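Local coordinates for uncharacterized protein MG296 homolog (Mycoplasma pneumoniae, PDB 2I15) that is of unknown function but is an all-alpha protein of the Mg296 family, at the interface of chains A and B. Coordinates in Å, arbitrary orientation; residue numbers count along the deposited sequence, not the author numbering. Chains: chain A/B, Hypothetical protein MG296 homolog.

The interface of chains A and B. Residues chain A 53, 110, 112-113; chain B 25-26, 29-30, 33.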
ATOM      1  N   TYR A  53       8.586  -2.555 -22.422  1.00 43.60           N
ATOM      2  CA  TYR A  53       9.889  -1.917 -22.444  1.00 39.03           C
ATOM      3  C   TYR A  53      10.682  -3.012 -23.141  1.00 37.62           C
ATOM      4  O   TYR A  53      11.832  -3.280 -22.807  1.00 37.22           O
ATOM      5  CB  TYR A  53      10.392  -1.674 -21.016  1.00 36.53           C
ATOM      6  CG  TYR A  53       9.633  -0.600 -20.281  1.00 35.44           C
ATOM      7  CD1 TYR A  53       8.266  -0.704 -20.069  1.00 36.98           C
ATOM      8  CD2 TYR A  53      10.284   0.531 -19.811  1.00 33.21           C
ATOM      9  CE1 TYR A  53       7.575   0.293 -19.407  1.00 35.80           C
ATOM     10  CE2 TYR A  53       9.600   1.532 -19.148  1.00 31.60           C
ATOM     11  CZ  TYR A  53       8.252   1.411 -18.957  1.00 33.18           C
ATOM     12  OH  TYR A  53       7.567   2.435 -18.352  1.00 35.65           O
ATOM     13  N   LEU A 110      13.257   5.079 -11.809  1.00 28.53           N
ATOM     14  CA  LEU A 110      13.631   6.473 -12.002  1.00 28.33           C
ATOM     15  C   LEU A 110      14.816   6.769 -11.084  1.00 29.13           C
ATOM     16  O   LEU A 110      15.842   7.312 -11.504  1.00 27.97           O
ATOM     17  CB  LEU A 110      12.454   7.380 -11.625  1.00 18.03           C
ATOM     18  CG  LEU A 110      11.248   7.471 -12.555  1.00 16.77           C
ATOM     19  CD1 LEU A 110      10.189   8.344 -11.918  1.00 16.62           C
ATOM     20  CD2 LEU A 110      11.675   8.048 -13.900  1.00 16.71           C
ATOM     21  N   ILE A 112      16.802   4.585  -9.518  1.00 33.24           N
ATOM     22  CA  ILE A 112      17.976   3.789  -9.869  1.00 32.98           C
ATOM     23  C   ILE A 112      18.694   4.524 -10.995  1.00 33.01           C
ATOM     24  O   ILE A 112      19.917   4.713 -10.981  1.00 32.45           O
ATOM     25  CB  ILE A 112      17.589   2.385 -10.391  1.00 36.96           C
ATOM     26  CG1 ILE A 112      16.656   1.685  -9.408  1.00 36.86           C
ATOM     27  CG2 ILE A 112      18.840   1.537 -10.577  1.00 35.52           C
ATOM     28  CD1 ILE A 112      17.298   1.361  -8.101  1.00 37.76           C
ATOM     29  N   THR A 113      17.896   4.961 -11.961  1.00 27.63           N
ATOM     30  CA  THR A 113      18.397   5.653 -13.129  1.00 28.30           C
ATOM     31  C   THR A 113      19.080   6.990 -12.851  1.00 29.95           C
ATOM     32  O   THR A 113      20.078   7.313 -13.489  1.00 28.72           O
ATOM     33  CB  THR A 113      17.260   5.834 -14.157  1.00 25.01           C
ATOM     34  OG1 THR A 113      16.579   4.583 -14.301  1.00 25.18           O
ATOM     35  CG2 THR A 113      17.814   6.233 -15.517  1.00 20.39           C
TER
ATOM     36  N   VAL B  25      15.601  11.814 -18.458  1.00 45.07           N
ATOM     37  CA  VAL B  25      16.438  10.693 -18.051  1.00 42.16           C
ATOM     38  C   VAL B  25      16.739   9.875 -19.307  1.00 40.93           C
ATOM     39  O   VAL B  25      15.940   9.873 -20.247  1.00 39.32           O
ATOM     40  CB  VAL B  25      15.696   9.820 -16.976  1.00 44.94           C
ATOM     41  CG1 VAL B  25      14.895   8.695 -17.648  1.00 45.05           C
ATOM     42  CG2 VAL B  25      16.688   9.269 -15.975  1.00 43.04           C
ATOM     43  N   ASP B  26      17.896   9.211 -19.337  1.00 37.42           N
ATOM     44  CA  ASP B  26      18.277   8.380 -20.487  1.00 34.91           C
ATOM     45  C   ASP B  26      17.368   7.157 -20.597  1.00 33.09           C
ATOM     46  O   ASP B  26      17.480   6.214 -19.815  1.00 34.16           O
ATOM     47  CB  ASP B  26      19.728   7.918 -20.372  1.00 38.31           C
ATOM     48  CG  ASP B  26      20.188   7.185 -21.605  1.00 38.02           C
ATOM     49  OD1 ASP B  26      20.055   7.757 -22.711  1.00 37.48           O
ATOM     50  OD2 ASP B  26      20.678   6.042 -21.482  1.00 40.72           O
ATOM     51  N   THR B  29      18.655   3.472 -20.504  1.00 31.32           N
ATOM     52  CA  THR B  29      19.113   3.142 -19.165  1.00 29.58           C
ATOM     53  C   THR B  29      17.892   2.937 -18.290  1.00 28.87           C
ATOM     54  O   THR B  29      17.814   1.961 -17.530  1.00 26.97           O
ATOM     55  CB  THR B  29      19.958   4.272 -18.566  1.00 37.05           C
ATOM     56  OG1 THR B  29      21.035   4.579 -19.463  1.00 38.57           O
ATOM     57  CG2 THR B  29      20.529   3.848 -17.218  1.00 33.48           C
ATOM     58  N   PHE B  30      16.937   3.859 -18.396  1.00 26.51           N
ATOM     59  CA  PHE B  30      15.715   3.758 -17.611  1.00 25.95           C
ATOM     60  C   PHE B  30      15.032   2.424 -17.860  1.00 27.58           C
ATOM     61  O   PHE B  30      14.758   1.674 -16.939  1.00 28.86           O
ATOM     62  CB  PHE B  30      14.717   4.865 -17.978  1.00 23.31           C
ATOM     63  CG  PHE B  30      13.383   4.718 -17.289  1.00 19.07           C
ATOM     64  CD1 PHE B  30      13.261   4.965 -15.925  1.00 17.27           C
ATOM     65  CD2 PHE B  30      12.272   4.265 -17.989  1.00 19.36           C
ATOM     66  CE1 PHE B  30      12.048   4.763 -15.259  1.00 17.67           C
ATOM     67  CE2 PHE B  30      11.052   4.055 -17.339  1.00 18.52           C
ATOM     68  CZ  PHE B  30      10.943   4.305 -15.968  1.00 18.94           C
ATOM     69  N   ASN B  33      16.554  -0.521 -16.336  1.00 26.28           N
ATOM     70  CA  ASN B  33      16.311  -0.467 -14.889  1.00 25.35           C
ATOM     71  C   ASN B  33      14.873  -0.794 -14.522  1.00 25.46           C
ATOM     72  O   ASN B  33      14.627  -1.449 -13.514  1.00 26.69           O
ATOM     73  CB  ASN B  33      16.633   0.914 -14.316  1.00 20.07           C
ATOM     74  CG  ASN B  33      18.111   1.181 -14.230  1.00 18.60           C
ATOM     75  OD1 ASN B  33      18.926   0.268 -14.290  1.00 24.58           O
ATOM     76  ND2 ASN B  33      18.466   2.434 -14.074  1.00 18.41           N
TER
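Where helix 92-113 of chain A ends, A:Thr113 lodges against the first turns of helix 27-42 of chain B and the residues just before it. The polar contact in this patch is made by B:Asn33: its amide ND2 donates to the hydroxyl OG1 of A:Thr113 at 2.9 Å. The bond is nearly straight (168° at H), and the hydroxyl lies almost in the amide plane. In A:Thr113 the hydroxyl stands anti to the carbonyl carbon (chi1 -47°), which leaves the methyl anti to the backbone N. That methyl, CG2, meets CG2 of B:Val25 at 3.3 Å, the two side chains crossing at about a right angle, and lies 4.0 Å from the methyl CG2 of B:Thr29. Beside the amide, CG2 of A:Ile112 packs 3.7 Å from CG of B:Asn33. The ring of B:Phe30, its CG anti to the backbone N (chi1 174°), reaches between two parts of chain A. Its CE1 lies 3.6 Å from CD2 of A:Leu110, whose side chain runs alongside, while CE2 meets CE2 of A:Tyr53 at 3.4 Å, edge to edge rather than face to face. Within chain B, OG1 of B:Thr29 hydrogen-bonds to the carboxylate OD2 of B:Asp26, which uses its anti lone pair. B:Asp26, just before helix 27-42, probably caps its start, with a further weak bond from the backbone N of B:Thr29. The patch joins two copies in an asymmetric contact that may serve assembly or only crystal packing.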